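Local coordinates for tumor necrosis factor-inducible gene 6 protein (Homo sapiens, PDB 2PF5) that binds hyaluronan through its Link module, the domain described here, and transfers heavy chains from inter-alpha-inhibitor onto hyaluronan during extracellular matrix remodelling, at residues Val2-Tyr16 with Asn83-Pro95. Numbering follows the deposited sequence.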
loop_
_atom_site.group_PDB
_atom_site.type_symbol
_atom_site.label_atom_id
_atom_site.label_comp_id
_atom_site.label_asym_id
_atom_site.label_seq_id
_atom_site.Cartn_x
_atom_site.Cartn_y
_atom_site.Cartn_z
ATOM N N VAL A 2 5.672 5.537 6.466
ATOM C CA VAL A 2 4.779 4.868 5.529
ATOM C C VAL A 2 3.361 5.402 5.736
ATOM O O VAL A 2 2.957 5.689 6.876
ATOM C CB VAL A 2 4.834 3.337 5.773
ATOM C CG1 VAL A 2 3.774 2.583 4.877
ATOM C CG2 VAL A 2 6.265 2.818 5.520
ATOM N N TYR A 3 2.595 5.540 4.660
ATOM C CA TYR A 3 1.220 5.985 4.801
ATOM C C TYR A 3 0.329 5.447 3.695
ATOM O O TYR A 3 0.825 4.985 2.671
ATOM C CB TYR A 3 1.134 7.526 4.870
ATOM C CG TYR A 3 1.616 8.251 3.627
ATOM C CD1 TYR A 3 0.737 8.533 2.575
ATOM C CD2 TYR A 3 2.953 8.669 3.512
ATOM C CE1 TYR A 3 1.180 9.203 1.440
ATOM C CE2 TYR A 3 3.398 9.350 2.399
ATOM C CZ TYR A 3 2.499 9.628 1.368
ATOM O OH TYR A 3 2.919 10.309 0.243
ATOM N N HIS A 4 -0.978 5.538 3.923
ATOM C CA HIS A 4 -1.983 4.991 2.996
ATOM C C HIS A 4 -2.571 6.131 2.173
ATOM O O HIS A 4 -2.872 7.211 2.720
ATOM C CB HIS A 4 -3.062 4.292 3.806
ATOM C CG HIS A 4 -4.318 3.975 3.051
ATOM N ND1 HIS A 4 -5.477 4.700 3.216
ATOM C CD2 HIS A 4 -4.618 2.977 2.181
ATOM C CE1 HIS A 4 -6.430 4.189 2.449
ATOM N NE2 HIS A 4 -5.935 3.138 1.819
ATOM N N ARG A 5 -2.799 5.883 0.884
ATOM C CA ARG A 5 -3.437 6.890 0.029
ATOM C C ARG A 5 -4.493 6.236 -0.872
ATOM O O ARG A 5 -4.280 5.138 -1.400
ATOM C CB ARG A 5 -2.396 7.644 -0.823
ATOM C CG ARG A 5 -1.533 8.705 -0.105
ATOM C CD ARG A 5 -2.227 10.092 0.051
ATOM N NE ARG A 5 -1.417 11.081 0.778
ATOM C CZ ARG A 5 -1.274 11.172 2.104
ATOM N NH1 ARG A 5 -1.870 10.321 2.951
ATOM N NH2 ARG A 5 -0.495 12.119 2.595
ATOM N N GLU A 6 -5.631 6.916 -1.015
ATOM C CA GLU A 6 -6.683 6.554 -1.984
ATOM C C GLU A 6 -6.578 7.471 -3.195
ATOM O O GLU A 6 -6.113 8.628 -3.066
ATOM C CB GLU A 6 -8.049 6.868 -1.396
ATOM C CG GLU A 6 -8.507 5.975 -0.298
ATOM C CD GLU A 6 -9.936 6.270 0.066
ATOM O OE1 GLU A 6 -10.458 7.347 -0.288
ATOM O OE2 GLU A 6 -10.545 5.422 0.707
ATOM N N ALA A 7 -7.055 7.000 -4.358
ATOM C CA ALA A 7 -7.414 7.930 -5.441
ATOM C C ALA A 7 -8.381 9.028 -4.958
ATOM O O ALA A 7 -9.205 8.804 -4.065
ATOM C CB ALA A 7 -8.056 7.202 -6.622
ATOM N N ARG A 8 -8.324 10.184 -5.615
ATOM C CA ARG A 8 -9.278 11.279 -5.381
ATOM C C ARG A 8 -10.716 10.742 -5.496
ATOM O O ARG A 8 -11.589 11.140 -4.741
ATOM C CB ARG A 8 -9.061 12.420 -6.408
ATOM C CG ARG A 8 -9.832 13.710 -6.138
ATOM C CD ARG A 8 -10.188 14.549 -7.431
ATOM N NE ARG A 8 -10.941 13.716 -8.352
ATOM C CZ ARG A 8 -12.248 13.506 -8.290
ATOM N NH1 ARG A 8 -13.015 14.144 -7.411
ATOM N NH2 ARG A 8 -12.797 12.667 -9.151
ATOM N N SER A 9 -10.939 9.816 -6.440
ATOM C CA SER A 9 -12.295 9.323 -6.756
ATOM C C SER A 9 -12.814 8.303 -5.728
ATOM O O SER A 9 -13.980 7.915 -5.777
ATOM C CB SER A 9 -12.331 8.715 -8.161
ATOM O OG SER A 9 -11.282 7.749 -8.274
ATOM N N GLY A 10 -11.950 7.881 -4.811
ATOM C CA GLY A 10 -12.348 7.053 -3.671
ATOM C C GLY A 10 -11.563 5.763 -3.530
ATOM O O GLY A 10 -10.506 5.606 -4.130
ATOM N N LYS A 11 -12.120 4.836 -2.745
ATOM C CA LYS A 11 -11.465 3.601 -2.336
ATOM C C LYS A 11 -11.325 2.624 -3.519
ATOM O O LYS A 11 -12.271 2.473 -4.311
ATOM C CB LYS A 11 -12.288 2.946 -1.211
ATOM C CG LYS A 11 -11.645 1.664 -0.654
ATOM C CD LYS A 11 -12.478 1.076 0.499
ATOM C CE LYS A 11 -11.658 0.029 1.256
ATOM N NZ LYS A 11 -12.417 -0.427 2.463
ATOM N N TYR A 12 -10.157 2.001 -3.613
ATOM C CA TYR A 12 -9.814 0.967 -4.612
ATOM C C TYR A 12 -10.035 1.460 -6.046
ATOM O O TYR A 12 -10.856 0.914 -6.804
ATOM C CB TYR A 12 -10.569 -0.361 -4.347
ATOM C CG TYR A 12 -10.262 -1.056 -3.016
ATOM C CD1 TYR A 12 -9.139 -0.720 -2.236
ATOM C CD2 TYR A 12 -11.074 -2.079 -2.566
ATOM C CE1 TYR A 12 -8.886 -1.372 -1.020
ATOM C CE2 TYR A 12 -10.829 -2.736 -1.373
ATOM C CZ TYR A 12 -9.729 -2.399 -0.613
ATOM O OH TYR A 12 -9.530 -3.087 0.566
ATOM N N LYS A 13 -9.318 2.517 -6.406
ATOM C CA LYS A 13 -9.451 3.107 -7.722
ATOM C C LYS A 13 -8.086 3.399 -8.378
ATOM O O LYS A 13 -8.023 4.083 -9.400
ATOM C CB LYS A 13 -10.353 4.352 -7.622
ATOM C CG LYS A 13 -11.835 4.008 -7.836
ATOM C CD LYS A 13 -12.744 4.891 -7.043
ATOM C CE LYS A 13 -14.203 4.445 -7.184
ATOM N NZ LYS A 13 -14.744 4.545 -8.580
ATOM N N LEU A 14 -6.998 2.865 -7.813
ATOM C CA LEU A 14 -5.671 3.045 -8.408
ATOM C C LEU A 14 -5.135 1.757 -9.014
ATOM O O LEU A 14 -5.084 0.729 -8.349
ATOM C CB LEU A 14 -4.627 3.567 -7.388
ATOM C CG LEU A 14 -4.951 4.917 -6.728
ATOM C CD1 LEU A 14 -4.077 5.040 -5.465
ATOM C CD2 LEU A 14 -4.691 6.046 -7.657
ATOM N N THR A 15 -4.706 1.826 -10.281
ATOM C CA THR A 15 -3.941 0.727 -10.878
ATOM C C THR A 15 -2.555 0.771 -10.256
ATOM O O THR A 15 -2.208 1.753 -9.563
ATOM C CB THR A 15 -3.802 0.871 -12.407
ATOM O OG1 THR A 15 -3.059 2.066 -12.682
ATOM C CG2 THR A 15 -5.201 0.942 -13.106
ATOM N N TYR A 16 -1.749 -0.260 -10.510
ATOM C CA TYR A 16 -0.387 -0.292 -10.007
ATOM C C TYR A 16 0.396 0.940 -10.469
ATOM O O TYR A 16 1.047 1.603 -9.673
ATOM C CB TYR A 16 0.349 -1.562 -10.456
ATOM C CG TYR A 16 1.799 -1.595 -10.002
ATOM C CD1 TYR A 16 2.111 -1.538 -8.637
ATOM C CD2 TYR A 16 2.851 -1.677 -10.925
ATOM C CE1 TYR A 16 3.429 -1.547 -8.196
ATOM C CE2 TYR A 16 4.204 -1.717 -10.481
ATOM C CZ TYR A 16 4.467 -1.632 -9.115
ATOM O OH TYR A 16 5.751 -1.685 -8.613
ATOM N N ASN A 83 -2.385 -9.129 -12.717
ATOM C CA ASN A 83 -3.084 -8.086 -13.445
ATOM C C ASN A 83 -2.803 -6.747 -12.772
ATOM O O ASN A 83 -3.369 -6.461 -11.714
ATOM C CB ASN A 83 -4.582 -8.378 -13.469
ATOM C CG ASN A 83 -5.385 -7.334 -14.204
ATOM O OD1 ASN A 83 -4.860 -6.351 -14.731
ATOM N ND2 ASN A 83 -6.693 -7.519 -14.195
ATOM N N ARG A 84 -1.906 -5.960 -13.370
ATOM C CA ARG A 84 -1.551 -4.625 -12.809
ATOM C C ARG A 84 -2.584 -3.541 -13.076
ATOM O O ARG A 84 -2.405 -2.398 -12.646
ATOM C CB ARG A 84 -0.144 -4.174 -13.247
ATOM C CG ARG A 84 0.978 -5.167 -12.853
ATOM C CD ARG A 84 1.137 -5.421 -11.383
ATOM N NE ARG A 84 2.128 -6.484 -11.149
ATOM C CZ ARG A 84 3.452 -6.346 -11.266
ATOM N NH1 ARG A 84 4.003 -5.169 -11.586
ATOM N NH2 ARG A 84 4.238 -7.402 -11.074
ATOM N N SER A 85 -3.674 -3.891 -13.743
ATOM C CA SER A 85 -4.780 -2.945 -13.925
ATOM C C SER A 85 -5.866 -3.164 -12.866
ATOM O O SER A 85 -6.907 -2.508 -12.884
ATOM C CB SER A 85 -5.347 -2.978 -15.360
ATOM O OG SER A 85 -6.154 -4.120 -15.596
ATOM N N GLU A 86 -5.616 -4.080 -11.921
ATOM C CA GLU A 86 -6.524 -4.176 -10.780
ATOM C C GLU A 86 -6.500 -2.828 -10.059
ATOM O O GLU A 86 -5.459 -2.125 -10.081
ATOM C CB GLU A 86 -6.092 -5.287 -9.819
ATOM C CG GLU A 86 -6.394 -6.713 -10.352
ATOM C CD GLU A 86 -5.933 -7.794 -9.379
ATOM O OE1 GLU A 86 -5.406 -7.431 -8.283
ATOM O OE2 GLU A 86 -6.070 -8.996 -9.706
ATOM N N ARG A 87 -7.602 -2.461 -9.414
ATOM C CA ARG A 87 -7.688 -1.148 -8.725
ATOM C C ARG A 87 -7.751 -1.321 -7.195
ATOM O O ARG A 87 -8.639 -1.975 -6.654
ATOM C CB ARG A 87 -8.875 -0.316 -9.246
ATOM C CG ARG A 87 -8.774 -0.005 -10.740
ATOM C CD ARG A 87 -10.085 0.531 -11.238
ATOM N NE ARG A 87 -10.016 1.982 -11.218
ATOM C CZ ARG A 87 -11.050 2.808 -11.360
ATOM N NH1 ARG A 87 -10.821 4.111 -11.343
ATOM N NH2 ARG A 87 -12.296 2.353 -11.495
ATOM N N TRP A 88 -6.767 -0.737 -6.517
ATOM C CA TRP A 88 -6.619 -0.882 -5.076
ATOM C C TRP A 88 -6.235 0.501 -4.540
ATOM O O TRP A 88 -6.270 1.488 -5.265
ATOM C CB TRP A 88 -5.512 -1.893 -4.759
ATOM C CG TRP A 88 -5.804 -3.355 -5.216
ATOM C CD1 TRP A 88 -5.212 -4.034 -6.255
ATOM C CD2 TRP A 88 -6.755 -4.259 -4.637
ATOM N NE1 TRP A 88 -5.711 -5.327 -6.334
ATOM C CE2 TRP A 88 -6.664 -5.488 -5.359
ATOM C CE3 TRP A 88 -7.661 -4.166 -3.569
ATOM C CZ2 TRP A 88 -7.442 -6.609 -5.032
ATOM C CZ3 TRP A 88 -8.453 -5.272 -3.254
ATOM C CH2 TRP A 88 -8.330 -6.489 -3.980
ATOM N N ASP A 89 -5.812 0.571 -3.280
ATOM C CA ASP A 89 -5.259 1.820 -2.795
ATOM C C ASP A 89 -3.736 1.788 -2.994
ATOM O O ASP A 89 -3.216 0.997 -3.801
ATOM C CB ASP A 89 -5.695 2.038 -1.330
ATOM C CG ASP A 89 -7.176 2.365 -1.201
ATOM O OD1 ASP A 89 -7.833 2.798 -2.193
ATOM O OD2 ASP A 89 -7.698 2.201 -0.079
ATOM N N ALA A 90 -3.006 2.620 -2.247
ATOM C CA ALA A 90 -1.553 2.680 -2.353
ATOM C C ALA A 90 -0.947 2.805 -0.952
ATOM O O ALA A 90 -1.500 3.489 -0.101
ATOM C CB ALA A 90 -1.129 3.876 -3.206
ATOM N N TYR A 91 0.183 2.137 -0.745
ATOM C CA TYR A 91 1.032 2.339 0.440
ATOM C C TYR A 91 2.313 3.005 -0.014
ATOM O O TYR A 91 3.073 2.435 -0.808
ATOM C CB TYR A 91 1.296 1.015 1.205
ATOM C CG TYR A 91 0.070 0.649 1.963
ATOM C CD1 TYR A 91 -0.813 -0.303 1.451
ATOM C CD2 TYR A 91 -0.279 1.328 3.157
ATOM C CE1 TYR A 91 -1.998 -0.623 2.127
ATOM C CE2 TYR A 91 -1.466 1.031 3.832
ATOM C CZ TYR A 91 -2.320 0.041 3.300
ATOM O OH TYR A 91 -3.502 -0.275 3.928
ATOM N N CYS A 92 2.509 4.243 0.447
ATOM C CA CYS A 92 3.652 5.053 0.079
ATOM C C CYS A 92 4.712 5.097 1.195
ATOM O O CYS A 92 4.394 5.054 2.389
ATOM C CB CYS A 92 3.227 6.492 -0.168
ATOM S SG CYS A 92 2.025 6.770 -1.486
ATOM N N TYR A 93 5.955 5.262 0.769
ATOM C CA TYR A 93 7.078 5.544 1.671
ATOM C C TYR A 93 7.713 6.899 1.321
ATOM O O TYR A 93 8.172 7.116 0.187
ATOM C CB TYR A 93 8.114 4.428 1.607
ATOM C CG TYR A 93 9.293 4.724 2.529
ATOM C CD1 TYR A 93 9.094 4.856 3.912
ATOM C CD2 TYR A 93 10.575 4.876 2.035
ATOM C CE1 TYR A 93 10.161 5.157 4.778
ATOM C CE2 TYR A 93 11.685 5.169 2.912
ATOM C CZ TYR A 93 11.435 5.279 4.280
ATOM O OH TYR A 93 12.453 5.577 5.160
ATOM N N ASN A 94 7.706 7.820 2.285
ATOM C CA ASN A 94 8.369 9.119 2.124
ATOM C C ASN A 94 9.050 9.445 3.458
ATOM O O ASN A 94 8.384 9.969 4.340
ATOM C CB ASN A 94 7.336 10.199 1.803
ATOM C CG ASN A 94 7.949 11.474 1.281
ATOM O OD1 ASN A 94 9.000 11.928 1.748
ATOM N ND2 ASN A 94 7.268 12.095 0.340
ATOM N N PRO A 95 10.353 9.152 3.607
ATOM C CA PRO A 95 11.029 9.364 4.924
ATOM C C PRO A 95 11.302 10.828 5.303
ATOM O O PRO A 95 11.262 11.706 4.439
ATOM C CB PRO A 95 12.356 8.633 4.744
ATOM C CG PRO A 95 12.659 8.795 3.283
ATOM C CD PRO A 95 11.293 8.625 2.599
HETATM O O HOH W 1 -9.540 3.274 1.551
HETATM O O HOH W 2 -8.071 4.298 -4.255
HETATM O O HOH W 3 -7.799 3.534 -12.615
#
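Asp-89 spreads its carboxylate between His-4 and the loop that follows strand 2-5. His-4 NE2 donates to Asp-89 OD2 at 2.8 Å, the oxygen lying in the plane of the imidazole while the nitrogen arrives from above the carboxylate plane. With CG anti to the backbone N (chi1 166°), His-4 carries its ring to Asp-89. Tyr-12 N donates to Asp-89 OD1, also at 2.8 Å and also from above that plane. One water donates to both Asp-89 OD2 and Glu-6 OE2; the two carboxylates, with these oxygens 4.4 Å apart, may raise each other's proton affinity. A second water lies 2.6 Å from Asp-89 OD1. Next along, Trp-88 directs its edge at the Tyr-12 ring, planes 73° apart and Trp-88 CZ3 4.0 Å from Tyr-12 CE2; Lys-11 CE covers the opposite face of the tyrosine. Trp-88 NE1 is held by Glu-86 OE1, which also pairs with Arg-81, while Tyr-12 OH bonds to Ala-49 N. Strands 2-5 and 89-93 run antiparallel in the sheet of the Link module, with paired backbone bonds joining Tyr-3 to Cys-92 and Arg-5 to Ala-90. Further along the loop, Leu-14 and Trp-88 form a single antiparallel bridge. Cys-92 CB sits over the Tyr-3 ring, 3.8 Å from its centroid, and SG continues into the disulfide with Cys-23. Tyr-3 OH bonds to Glu-26, with which Arg-5 NE forms a salt bridge in the conformer described.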